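Local coordinates for aldolase (Klebsiella pneumoniae, PDB 6VOQ), which is a zinc-binding member of the class II aldolase and adducin family, found here as an assembly of four chains, at residues 76-81 with 159-164; 93-98 with 175-180; 60-65 with 81-86; 29-34 with 47-52. All coordinates share one frame; numbering follows the deposited sequence.

Overall arrangement
Contacts 1, 2 and 4 are buried around the mixed sheet, whereas contact 3 lies near the surface, its centre about 15 Å from that of the chain. Contacts 1 and 2 sit on adjacent strands, 162-167 and 91-94; contact 1 supplies one histidine and contact 2 two histidines to the same zinc ion. Contact 4 uses the next strand, 30-34, beside 91-94. Contacts 1 and 3 share helix 76-83, the first using an inward-facing phenylalanine and the second the helix end. None of the four has a hydrogen bond between its segments. Packing is mainly apolar in contacts 1, 3 and 4, while contact 2 turns on a threonine, and the loops of contacts 3 and 4 brace themselves internally.

Contact 1: 76-81 with 159-164; sequences VTFHRA and ANHGPV. With ZN (zinc ion), chain B.
Phe78 reaches from helix 76-83 to Val164 and His161, and its ring lies between the helix and the sheet. Its CB already points toward 159-164, and chi1 of 64° places CG between the backbone N and the carbonyl carbon. From there the ring extends to the strand with its two sides doing different work. Along one side, CD1 lies 4.3 Å from Val164 CG2, and the next atom out, CE1, makes the close approach at 3.6 Å to that same methyl. Along the other side, CE2 comes to 4.5 Å from His161 CE1, a looser touch. The far tip, CZ, is 4.3 Å from Val164 CG2. Both partners meet the ring at a slant.

In the class II aldolase and adducin fold this is where a helix covers one face of the central mixed sheet. Ile142, Ala143 and Leu146 of helix 140-149 and Leu158 of the neighbouring strand also pack on Phe78, adding to its apolar surroundings.

His161 turns the contact toward the metal site. Together with Gly162 it faces Leu158 in a classic beta bulge, just where strand 162-167 begins. Its CG is trans to the backbone N (chi1 -170°), and the ring presents CE1 to Phe78 while NE2 binds zinc at 2.1 Å. Glu75, immediately ahead of the helix, is a further zinc ligand with His94 and His96. The backbone of His161 is itself held on both polar atoms, N by Ser104 OG and O by Thr101 OG1.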
loop_
_atom_site.group_PDB
_atom_site.type_symbol
_atom_site.label_atom_id
_atom_site.label_comp_id
_atom_site.label_asym_id
_atom_site.label_seq_id
_atom_site.Cartn_x
_atom_site.Cartn_y
_atom_site.Cartn_z
ATOM N N VAL A 76 -10.966 12.132 -22.875
ATOM C CA VAL A 76 -11.738 13.343 -22.624
ATOM C C VAL A 76 -12.993 13.366 -23.485
ATOM O O VAL A 76 -13.971 14.037 -23.140
ATOM C CB VAL A 76 -10.849 14.587 -22.849
ATOM C CG1 VAL A 76 -11.648 15.882 -22.723
ATOM C CG2 VAL A 76 -9.691 14.580 -21.855
ATOM N N THR A 77 -12.993 12.610 -24.587
ATOM C CA THR A 77 -14.194 12.445 -25.398
ATOM C C THR A 77 -15.397 12.043 -24.549
ATOM O O THR A 77 -16.479 12.630 -24.677
ATOM C CB THR A 77 -13.949 11.409 -26.497
ATOM O OG1 THR A 77 -12.905 11.870 -27.361
ATOM C CG2 THR A 77 -15.208 11.223 -27.326
ATOM N N PHE A 78 -15.242 11.044 -23.676
ATOM C CA PHE A 78 -16.406 10.655 -22.889
ATOM C C PHE A 78 -16.534 11.446 -21.593
ATOM O O PHE A 78 -17.588 11.395 -20.961
ATOM C CB PHE A 78 -16.435 9.131 -22.619
ATOM C CG PHE A 78 -15.294 8.586 -21.780
ATOM C CD1 PHE A 78 -15.174 8.887 -20.434
ATOM C CD2 PHE A 78 -14.403 7.687 -22.328
ATOM C CE1 PHE A 78 -14.144 8.360 -19.680
ATOM C CE2 PHE A 78 -13.372 7.143 -21.575
ATOM C CZ PHE A 78 -13.241 7.478 -20.256
ATOM N N HIS A 79 -15.498 12.182 -21.186
ATOM C CA HIS A 79 -15.697 13.230 -20.192
ATOM C C HIS A 79 -16.735 14.234 -20.676
ATOM O O HIS A 79 -17.680 14.566 -19.954
ATOM C CB HIS A 79 -14.384 13.954 -19.922
ATOM C CG HIS A 79 -13.444 13.212 -19.035
ATOM N ND1 HIS A 79 -12.938 13.755 -17.874
ATOM C CD2 HIS A 79 -12.891 11.982 -19.153
ATOM C CE1 HIS A 79 -12.122 12.886 -17.307
ATOM N NE2 HIS A 79 -12.078 11.802 -18.061
ATOM N N ARG A 80 -16.555 14.742 -21.900
ATOM C CA ARG A 80 -17.450 15.759 -22.443
ATOM C C ARG A 80 -18.885 15.271 -22.503
ATOM O O ARG A 80 -19.806 16.034 -22.197
ATOM C CB ARG A 80 -16.989 16.180 -23.840
ATOM C CG ARG A 80 -15.598 16.790 -23.856
ATOM C CD ARG A 80 -15.270 17.421 -25.191
ATOM N NE ARG A 80 -14.800 16.443 -26.161
ATOM C CZ ARG A 80 -15.489 16.057 -27.230
ATOM N NH1 ARG A 80 -16.691 16.565 -27.476
ATOM N NH2 ARG A 80 -14.965 15.165 -28.060
ATOM N N ALA A 81 -19.094 14.010 -22.892
ATOM C CA ALA A 81 -20.443 13.458 -22.938
ATOM C C ALA A 81 -21.168 13.639 -21.612
ATOM O O ALA A 81 -22.356 13.977 -21.598
ATOM C CB ALA A 81 -20.397 11.980 -23.327
ATOM N N ALA A 159 -17.356 -1.243 -17.848
ATOM C CA ALA A 159 -16.997 -2.645 -17.697
ATOM C C ALA A 159 -15.625 -2.909 -18.306
ATOM O O ALA A 159 -15.259 -2.311 -19.319
ATOM C CB ALA A 159 -18.057 -3.526 -18.353
ATOM N N ASN A 160 -14.859 -3.795 -17.665
ATOM C CA ASN A 160 -13.514 -4.161 -18.121
ATOM C C ASN A 160 -12.637 -2.929 -18.331
ATOM O O ASN A 160 -11.872 -2.842 -19.292
ATOM C CB ASN A 160 -13.561 -4.986 -19.405
ATOM C CG ASN A 160 -14.381 -6.230 -19.266
ATOM O OD1 ASN A 160 -15.561 -6.259 -19.631
ATOM N ND2 ASN A 160 -13.768 -7.278 -18.740
ATOM N N HIS A 161 -12.747 -1.966 -17.426
ATOM C CA HIS A 161 -12.086 -0.695 -17.656
ATOM C C HIS A 161 -11.825 0.043 -16.353
ATOM O O HIS A 161 -10.693 0.042 -15.858
ATOM C CB HIS A 161 -12.930 0.157 -18.593
ATOM C CG HIS A 161 -12.230 1.382 -19.087
ATOM N ND1 HIS A 161 -12.653 2.080 -20.197
ATOM C CD2 HIS A 161 -11.135 2.030 -18.629
ATOM C CE1 HIS A 161 -11.850 3.108 -20.397
ATOM N NE2 HIS A 161 -10.920 3.099 -19.460
ATOM N N GLY A 162 -12.858 0.689 -15.800
ATOM C CA GLY A 162 -12.717 1.441 -14.575
ATOM C C GLY A 162 -13.783 2.505 -14.365
ATOM O O GLY A 162 -14.691 2.686 -15.190
ATOM N N PRO A 163 -13.682 3.235 -13.248
ATOM C CA PRO A 163 -14.714 4.211 -12.889
ATOM C C PRO A 163 -14.559 5.560 -13.577
ATOM O O PRO A 163 -13.463 5.996 -13.939
ATOM C CB PRO A 163 -14.514 4.370 -11.380
ATOM C CG PRO A 163 -13.075 4.162 -11.207
ATOM C CD PRO A 163 -12.718 3.058 -12.149
ATOM N N VAL A 164 -15.696 6.229 -13.727
ATOM C CA VAL A 164 -15.785 7.609 -14.179
ATOM C C VAL A 164 -16.669 8.309 -13.157
ATOM O O VAL A 164 -17.844 7.951 -13.009
ATOM C CB VAL A 164 -16.378 7.724 -15.591
ATOM C CG1 VAL A 164 -16.609 9.195 -15.955
ATOM C CG2 VAL A 164 -15.472 7.046 -16.606
HETATM ZN ZN ZN B . -9.416 4.564 -19.010
#

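Contact 2: 93-98 with 175-180; sequences VHLHSH and NNTEEL. With ZN (zinc ion), chain B.
Chi1 of 163° in Val93 swings CG1 trans to the backbone N, and chi1 of -56° in Thr177 sets OG1 beside its own N with CG2 trans to it; the two branched side chains thereby meet between strand 91-94 and helix 170-190. This is helix-on-sheet packing in the core of the class II aldolase and adducin fold. Val93 CG1 rests 3.3 Å from Thr177 OG1, a van der Waals contact; the hydroxyl has its hydrogen bond with Ala173 O, one turn earlier in the helix. The methyl of Thr177 serves two neighbours: CG2 lies 3.9 Å from Val93 CG1 and 3.7 Å from Leu95 CD1. Val165 of the adjoining strand packs on Thr177 as well.

The residue between Val93 and Leu95 points away from the helix. His94 thus carries its ring to the metal, with ND1 hydrogen-bonded to Pro163 O, which fixes the ring's rotation. His94 NE2 binds zinc at 2.2 Å, and His96 NE2 does so at the same distance; Glu75 and His161 complete the site. Tyr121 of the second subunit stacks on the His96 ring, while CE1 of His94 comes in at that ring's edge, in its plane, 3.8 Å from His96 CD2.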
loop_
_atom_site.group_PDB
_atom_site.type_symbol
_atom_site.label_atom_id
_atom_site.label_comp_id
_atom_site.label_asym_id
_atom_site.label_seq_id
_atom_site.Cartn_x
_atom_site.Cartn_y
_atom_site.Cartn_z
ATOM N N VAL A 93 -13.316 12.661 -12.548
ATOM C CA VAL A 93 -12.124 11.885 -12.252
ATOM C C VAL A 93 -12.313 10.528 -12.905
ATOM O O VAL A 93 -13.299 9.833 -12.638
ATOM C CB VAL A 93 -11.898 11.756 -10.738
ATOM C CG1 VAL A 93 -10.912 10.624 -10.412
ATOM C CG2 VAL A 93 -11.405 13.073 -10.184
ATOM N N HIS A 94 -11.407 10.173 -13.801
ATOM C CA HIS A 94 -11.397 8.846 -14.389
ATOM C C HIS A 94 -10.101 8.156 -14.001
ATOM O O HIS A 94 -9.013 8.680 -14.255
ATOM C CB HIS A 94 -11.530 8.891 -15.902
ATOM C CG HIS A 94 -11.291 7.563 -16.544
ATOM N ND1 HIS A 94 -12.028 6.441 -16.221
ATOM C CD2 HIS A 94 -10.378 7.164 -17.458
ATOM C CE1 HIS A 94 -11.593 5.415 -16.929
ATOM N NE2 HIS A 94 -10.592 5.825 -17.686
ATOM N N LEU A 95 -10.220 6.992 -13.382
ATOM C CA LEU A 95 -9.069 6.216 -12.957
ATOM C C LEU A 95 -9.293 4.759 -13.315
ATOM O O LEU A 95 -10.420 4.323 -13.545
ATOM C CB LEU A 95 -8.837 6.321 -11.449
ATOM C CG LEU A 95 -8.520 7.682 -10.871
ATOM C CD1 LEU A 95 -8.635 7.557 -9.378
ATOM C CD2 LEU A 95 -7.124 8.106 -11.283
ATOM N N HIS A 96 -8.200 4.007 -13.365
ATOM C CA HIS A 96 -8.281 2.552 -13.343
ATOM C C HIS A 96 -7.976 2.035 -11.950
ATOM O O HIS A 96 -7.160 1.120 -11.787
ATOM C CB HIS A 96 -7.339 1.937 -14.374
ATOM C CG HIS A 96 -7.562 2.436 -15.767
ATOM N ND1 HIS A 96 -6.786 2.033 -16.833
ATOM C CD2 HIS A 96 -8.468 3.304 -16.270
ATOM C CE1 HIS A 96 -7.199 2.638 -17.931
ATOM N NE2 HIS A 96 -8.218 3.417 -17.616
ATOM N N SER A 97 -8.592 2.637 -10.929
ATOM C CA SER A 97 -8.275 2.261 -9.557
ATOM C C SER A 97 -8.631 0.794 -9.343
ATOM O O SER A 97 -9.589 0.277 -9.929
ATOM C CB SER A 97 -8.993 3.179 -8.555
ATOM O OG SER A 97 -10.409 3.178 -8.713
ATOM N N HIS A 98 -7.825 0.114 -8.526
ATOM C CA HIS A 98 -7.707 -1.335 -8.642
ATOM C C HIS A 98 -9.044 -2.037 -8.407
ATOM O O HIS A 98 -9.504 -2.827 -9.241
ATOM C CB HIS A 98 -6.655 -1.866 -7.675
ATOM C CG HIS A 98 -6.543 -3.352 -7.712
ATOM N ND1 HIS A 98 -5.935 -4.025 -8.752
ATOM C CD2 HIS A 98 -7.057 -4.303 -6.895
ATOM C CE1 HIS A 98 -6.029 -5.326 -8.543
ATOM N NE2 HIS A 98 -6.708 -5.522 -7.425
ATOM N N ASN A 175 -12.826 13.009 -3.910
ATOM C CA ASN A 175 -13.337 12.398 -2.688
ATOM C C ASN A 175 -14.404 11.357 -3.001
ATOM O O ASN A 175 -14.417 10.278 -2.400
ATOM C CB ASN A 175 -13.895 13.471 -1.749
ATOM C CG ASN A 175 -12.813 14.360 -1.155
ATOM O OD1 ASN A 175 -11.619 14.061 -1.243
ATOM N ND2 ASN A 175 -13.230 15.466 -0.539
ATOM N N ASN A 176 -15.305 11.658 -3.941
ATOM C CA ASN A 176 -16.269 10.652 -4.391
ATOM C C ASN A 176 -15.572 9.420 -4.946
ATOM O O ASN A 176 -15.980 8.290 -4.661
ATOM C CB ASN A 176 -17.189 11.235 -5.457
ATOM C CG ASN A 176 -18.069 12.317 -4.917
ATOM O OD1 ASN A 176 -18.247 12.437 -3.706
ATOM N ND2 ASN A 176 -18.638 13.113 -5.808
ATOM N N THR A 177 -14.534 9.625 -5.762
ATOM C CA THR A 177 -13.795 8.506 -6.324
ATOM C C THR A 177 -13.128 7.692 -5.232
ATOM O O THR A 177 -13.155 6.455 -5.263
ATOM C CB THR A 177 -12.742 9.005 -7.318
ATOM O OG1 THR A 177 -13.377 9.801 -8.320
ATOM C CG2 THR A 177 -12.052 7.835 -7.980
ATOM N N GLU A 178 -12.509 8.369 -4.263
ATOM C CA GLU A 178 -11.842 7.646 -3.193
ATOM C C GLU A 178 -12.847 6.880 -2.351
ATOM O O GLU A 178 -12.571 5.756 -1.924
ATOM C CB GLU A 178 -11.029 8.606 -2.334
ATOM C CG GLU A 178 -9.757 9.044 -2.994
ATOM C CD GLU A 178 -9.142 10.228 -2.312
ATOM O OE1 GLU A 178 -9.875 11.189 -2.033
ATOM O OE2 GLU A 178 -7.929 10.199 -2.051
ATOM N N GLU A 179 -14.019 7.470 -2.108
ATOM C CA GLU A 179 -15.062 6.758 -1.383
ATOM C C GLU A 179 -15.544 5.543 -2.169
ATOM O O GLU A 179 -15.733 4.465 -1.599
ATOM C CB GLU A 179 -16.217 7.705 -1.071
ATOM C CG GLU A 179 -17.249 7.123 -0.124
ATOM C CD GLU A 179 -16.680 6.854 1.258
ATOM O OE1 GLU A 179 -15.927 7.714 1.772
ATOM O OE2 GLU A 179 -16.974 5.774 1.823
ATOM N N LEU A 180 -15.723 5.693 -3.482
ATOM C CA LEU A 180 -16.155 4.567 -4.301
ATOM C C LEU A 180 -15.111 3.462 -4.308
ATOM O O LEU A 180 -15.448 2.282 -4.170
ATOM C CB LEU A 180 -16.431 5.029 -5.726
ATOM C CG LEU A 180 -17.823 5.543 -5.999
ATOM C CD1 LEU A 180 -17.797 6.286 -7.326
ATOM C CD2 LEU A 180 -18.817 4.378 -6.003
HETATM ZN ZN ZN B . -9.416 4.564 -19.010
#

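Contact 3: 60-65 with 81-86; sequences VTLQGE and AVYLHN
Leu62 packs against Tyr83 and Leu84, joining the tip of a beta hairpin to the C-terminal end of helix 76-83. The hairpin links strands 58-60 and 66-68 through a type I turn from Thr61 to Gly64.

Apolar contact centres on Leu62, whose CD2 lies 3.7 Å from Tyr83 CB and also reaches the start of the ring, the two side chains crossing at about a right angle. Nearer the backbone, Leu62 CB is 3.9 Å from Leu84 CD2. Leu40 of the neighbouring strand touches both Leu62 and Tyr83, whose ring leads on into the protein until its OH meets Ser32 OG in a hydrogen bond.

Leu84 also meets polar atoms without bonding to them. Its CD1 approaches Leu62 O to 3.5 Å, an oxygen that accepts a hydrogen bond from Arg80 NH1. The bend at chi2 (75°) brings Gln63 back, with NE2 4.1 Å from Leu84 CD2, although its CB points away.

Hydrogen bonds stiffen each side separately. Across the hairpin turn, Thr61 N bonds to Glu65 O, while Thr61 OG1 receives Glu65 N and, weakly, Gln63 N. Beyond the helix, His85 folds back on the preceding turn: its ND1 donates to Ala81 O at 3.1 Å, nearly straight at 169°, with the oxygen in the plane of the imidazole ring.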
loop_
_atom_site.group_PDB
_atom_site.type_symbol
_atom_site.label_atom_id
_atom_site.label_comp_id
_atom_site.label_asym_id
_atom_site.label_seq_id
_atom_site.Cartn_x
_atom_site.Cartn_y
_atom_site.Cartn_z
ATOM N N VAL A 60 -10.120 22.397 -23.828
ATOM C CA VAL A 60 -10.951 22.000 -24.957
ATOM C C VAL A 60 -12.374 22.480 -24.679
ATOM O O VAL A 60 -12.786 22.608 -23.522
ATOM C CB VAL A 60 -10.877 20.463 -25.162
ATOM C CG1 VAL A 60 -11.215 19.736 -23.878
ATOM C CG2 VAL A 60 -11.774 20.001 -26.286
ATOM N N THR A 61 -13.112 22.798 -25.742
ATOM C CA THR A 61 -14.534 23.097 -25.608
ATOM C C THR A 61 -15.318 21.800 -25.420
ATOM O O THR A 61 -14.864 20.715 -25.792
ATOM C CB THR A 61 -15.081 23.838 -26.832
ATOM O OG1 THR A 61 -15.194 22.932 -27.941
ATOM C CG2 THR A 61 -14.185 25.006 -27.220
ATOM N N LEU A 62 -16.519 21.924 -24.844
ATOM C CA LEU A 62 -17.355 20.746 -24.643
ATOM C C LEU A 62 -17.725 20.070 -25.961
ATOM O O LEU A 62 -18.100 18.893 -25.959
ATOM C CB LEU A 62 -18.614 21.127 -23.862
ATOM C CG LEU A 62 -18.395 21.476 -22.386
ATOM C CD1 LEU A 62 -19.717 21.687 -21.669
ATOM C CD2 LEU A 62 -17.581 20.396 -21.684
ATOM N N GLN A 63 -17.604 20.771 -27.086
ATOM C CA GLN A 63 -17.894 20.190 -28.386
ATOM C C GLN A 63 -16.666 19.583 -29.048
ATOM O O GLN A 63 -16.765 19.118 -30.188
ATOM C CB GLN A 63 -18.518 21.242 -29.310
ATOM C CG GLN A 63 -19.838 21.785 -28.802
ATOM C CD GLN A 63 -19.649 22.766 -27.652
ATOM O OE1 GLN A 63 -18.701 23.563 -27.644
ATOM N NE2 GLN A 63 -20.546 22.707 -26.671
ATOM N N GLY A 64 -15.521 19.583 -28.367
ATOM C CA GLY A 64 -14.342 18.874 -28.823
ATOM C C GLY A 64 -13.257 19.703 -29.482
ATOM O O GLY A 64 -12.288 19.126 -29.982
ATOM N N GLU A 65 -13.380 21.026 -29.496
ATOM C CA GLU A 65 -12.382 21.872 -30.137
ATOM C C GLU A 65 -11.230 22.126 -29.171
ATOM O O GLU A 65 -11.444 22.600 -28.052
ATOM C CB GLU A 65 -13.017 23.180 -30.591
ATOM C CG GLU A 65 -12.378 23.801 -31.809
ATOM C CD GLU A 65 -12.740 25.271 -31.972
ATOM O OE1 GLU A 65 -11.876 26.041 -32.449
ATOM O OE2 GLU A 65 -13.883 25.656 -31.627
ATOM N N ALA A 81 -19.094 14.010 -22.892
ATOM C CA ALA A 81 -20.443 13.458 -22.938
ATOM C C ALA A 81 -21.168 13.639 -21.612
ATOM O O ALA A 81 -22.356 13.977 -21.598
ATOM C CB ALA A 81 -20.397 11.980 -23.327
ATOM N N VAL A 82 -20.464 13.462 -20.493
ATOM C CA VAL A 82 -21.085 13.657 -19.184
ATOM C C VAL A 82 -21.454 15.123 -18.974
ATOM O O VAL A 82 -22.584 15.444 -18.593
ATOM C CB VAL A 82 -20.157 13.149 -18.069
ATOM C CG1 VAL A 82 -20.788 13.414 -16.699
ATOM C CG2 VAL A 82 -19.853 11.679 -18.268
ATOM N N TYR A 83 -20.497 16.028 -19.193
ATOM C CA TYR A 83 -20.762 17.451 -19.006
ATOM C C TYR A 83 -21.955 17.907 -19.831
ATOM O O TYR A 83 -22.768 18.704 -19.359
ATOM C CB TYR A 83 -19.539 18.285 -19.387
ATOM C CG TYR A 83 -18.375 18.164 -18.440
ATOM C CD1 TYR A 83 -18.406 18.775 -17.198
ATOM C CD2 TYR A 83 -17.231 17.451 -18.798
ATOM C CE1 TYR A 83 -17.331 18.673 -16.334
ATOM C CE2 TYR A 83 -16.164 17.330 -17.936
ATOM C CZ TYR A 83 -16.215 17.949 -16.709
ATOM O OH TYR A 83 -15.152 17.852 -15.842
ATOM N N LEU A 84 -22.067 17.422 -21.072
ATOM C CA LEU A 84 -23.110 17.868 -21.986
ATOM C C LEU A 84 -24.499 17.390 -21.590
ATOM O O LEU A 84 -25.478 17.829 -22.205
ATOM C CB LEU A 84 -22.789 17.404 -23.407
ATOM C CG LEU A 84 -21.646 18.119 -24.117
ATOM C CD1 LEU A 84 -21.188 17.285 -25.294
ATOM C CD2 LEU A 84 -22.089 19.507 -24.581
ATOM N N HIS A 85 -24.616 16.509 -20.591
ATOM C CA HIS A 85 -25.918 16.013 -20.161
ATOM C C HIS A 85 -26.052 16.008 -18.645
ATOM O O HIS A 85 -26.849 15.245 -18.091
ATOM C CB HIS A 85 -26.174 14.628 -20.747
ATOM C CG HIS A 85 -26.228 14.646 -22.234
ATOM N ND1 HIS A 85 -25.099 14.538 -23.015
ATOM C CD2 HIS A 85 -27.255 14.864 -23.086
ATOM C CE1 HIS A 85 -25.433 14.649 -24.287
ATOM N NE2 HIS A 85 -26.736 14.845 -24.358
ATOM N N ASN A 86 -25.295 16.863 -17.963
ATOM C CA ASN A 86 -25.444 17.048 -16.526
ATOM C C ASN A 86 -24.857 18.393 -16.128
ATOM O O ASN A 86 -23.640 18.497 -15.931
ATOM C CB ASN A 86 -24.758 15.922 -15.754
ATOM C CG ASN A 86 -24.882 16.088 -14.260
ATOM O OD1 ASN A 86 -25.616 16.949 -13.782
ATOM N ND2 ASN A 86 -24.170 15.250 -13.507
#

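Contact 4: 29-34 with 47-52; sequences GNLSLL and ACLGEL
Leu49 projects from the loop 47-52 onto Gly29 and Leu31, at the beginning of strand 30-34. Leading up to it, Cys48 helps shape the loop from within. Its carbonyl O accepts Glu51 N at 2.7 Å, closing a tight turn, and its SG takes a long, weak bond from Gly50 N.

Leu49 follows, its CG trans to the carbonyl carbon (chi1 -68°), and carries most of the packing through the two methyls of its branch. CD2 stands 4.2 Å from Gly29 O and 4.3 Å from Leu31 CG, while CD1 is 4.5 Å from Asn30 N. With no side chain on Gly29, the isobutyl group lies against the bare main chain there. Ala24 and Leu95 also pack on Leu49.

After the turn, Leu52 points back to the strand, and its CD1 stops 4.6 Å from Leu31 CD1, a looser approach than those of Leu49; Leu52 also touches Thr43.

Asn30, next along the strand from Gly29, points away from the loop, its side chain about 5 Å from the zinc ion and its ND2 weakly hydrogen-bonded to Glu75 OE2, consistent with a second-shell place beside the zinc site of Glu75, His94, His96 and His161 in this class II aldolase and adducin family fold.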
loop_
_atom_site.group_PDB
_atom_site.type_symbol
_atom_site.label_atom_id
_atom_site.label_comp_id
_atom_site.label_asym_id
_atom_site.label_seq_id
_atom_site.Cartn_x
_atom_site.Cartn_y
_atom_site.Cartn_z
ATOM N N GLY A 29 -5.445 7.005 -16.409
ATOM C CA GLY A 29 -6.248 7.968 -15.690
ATOM C C GLY A 29 -6.206 9.341 -16.330
ATOM O O GLY A 29 -5.259 9.707 -17.034
ATOM N N ASN A 30 -7.256 10.116 -16.088
ATOM C CA ASN A 30 -7.298 11.493 -16.550
ATOM C C ASN A 30 -8.278 12.277 -15.686
ATOM O O ASN A 30 -9.180 11.709 -15.067
ATOM C CB ASN A 30 -7.676 11.573 -18.028
ATOM C CG ASN A 30 -8.749 10.589 -18.406
ATOM O OD1 ASN A 30 -9.932 10.833 -18.189
ATOM N ND2 ASN A 30 -8.342 9.463 -18.978
ATOM N N LEU A 31 -8.064 13.585 -15.634
ATOM C CA LEU A 31 -8.881 14.498 -14.854
ATOM C C LEU A 31 -9.408 15.578 -15.781
ATOM O O LEU A 31 -8.736 15.971 -16.740
ATOM C CB LEU A 31 -8.077 15.135 -13.686
ATOM C CG LEU A 31 -7.173 14.183 -12.882
ATOM C CD1 LEU A 31 -6.274 14.928 -11.906
ATOM C CD2 LEU A 31 -8.001 13.143 -12.143
ATOM N N SER A 32 -10.625 16.042 -15.506
ATOM C CA SER A 32 -11.142 17.223 -16.186
ATOM C C SER A 32 -11.959 18.065 -15.213
ATOM O O SER A 32 -12.486 17.561 -14.215
ATOM C CB SER A 32 -11.989 16.848 -17.412
ATOM O OG SER A 32 -13.232 16.265 -17.041
ATOM N N LEU A 33 -12.063 19.356 -15.518
ATOM C CA LEU A 33 -12.902 20.255 -14.737
ATOM C C LEU A 33 -13.354 21.416 -15.614
ATOM O O LEU A 33 -12.634 21.853 -16.518
ATOM C CB LEU A 33 -12.172 20.774 -13.486
ATOM C CG LEU A 33 -10.857 21.554 -13.642
ATOM C CD1 LEU A 33 -11.101 23.025 -13.916
ATOM C CD2 LEU A 33 -9.999 21.409 -12.391
ATOM N N LEU A 34 -14.553 21.914 -15.332
ATOM C CA LEU A 34 -15.102 23.046 -16.066
ATOM C C LEU A 34 -14.424 24.340 -15.640
ATOM O O LEU A 34 -14.322 24.637 -14.447
ATOM C CB LEU A 34 -16.607 23.156 -15.832
ATOM C CG LEU A 34 -17.473 22.420 -16.851
ATOM C CD1 LEU A 34 -18.948 22.544 -16.491
ATOM C CD2 LEU A 34 -17.200 22.952 -18.253
ATOM N N ALA A 47 -0.133 11.290 -20.613
ATOM C CA ALA A 47 0.367 11.931 -19.410
ATOM C C ALA A 47 0.369 10.960 -18.240
ATOM O O ALA A 47 -0.330 9.942 -18.235
ATOM C CB ALA A 47 -0.476 13.159 -19.064
ATOM N N CYS A 48 1.177 11.296 -17.241
ATOM C CA CYS A 48 1.258 10.560 -15.990
ATOM C C CYS A 48 0.800 11.490 -14.875
ATOM O O CYS A 48 1.363 12.576 -14.698
ATOM C CB CYS A 48 2.686 10.051 -15.747
ATOM S SG CYS A 48 3.039 9.454 -14.081
ATOM N N LEU A 49 -0.237 11.076 -14.142
ATOM C CA LEU A 49 -0.864 11.960 -13.165
ATOM C C LEU A 49 0.110 12.472 -12.114
ATOM O O LEU A 49 -0.147 13.516 -11.507
ATOM C CB LEU A 49 -2.023 11.246 -12.480
ATOM C CG LEU A 49 -3.194 10.975 -13.419
ATOM C CD1 LEU A 49 -4.386 10.457 -12.642
ATOM C CD2 LEU A 49 -3.547 12.240 -14.177
ATOM N N GLY A 50 1.209 11.768 -11.876
ATOM C CA GLY A 50 2.195 12.280 -10.956
ATOM C C GLY A 50 3.195 13.240 -11.551
ATOM O O GLY A 50 4.076 13.707 -10.831
ATOM N N GLU A 51 3.091 13.551 -12.842
ATOM C CA GLU A 51 4.058 14.398 -13.537
ATOM C C GLU A 51 3.354 15.468 -14.372
ATOM O O GLU A 51 3.826 15.852 -15.444
ATOM C CB GLU A 51 4.991 13.562 -14.419
ATOM C CG GLU A 51 5.605 12.323 -13.749
ATOM C CD GLU A 51 6.968 12.587 -13.133
ATOM O OE1 GLU A 51 7.273 11.977 -12.083
ATOM O OE2 GLU A 51 7.737 13.397 -13.699
ATOM N N LEU A 52 2.223 15.978 -13.894
ATOM C CA LEU A 52 1.478 16.987 -14.637
ATOM C C LEU A 52 2.171 18.348 -14.578
ATOM O O LEU A 52 2.870 18.675 -13.616
ATOM C CB LEU A 52 0.053 17.109 -14.093
ATOM C CG LEU A 52 -0.836 15.878 -14.289
ATOM C CD1 LEU A 52 -2.223 16.111 -13.715
ATOM C CD2 LEU A 52 -0.906 15.500 -15.766
#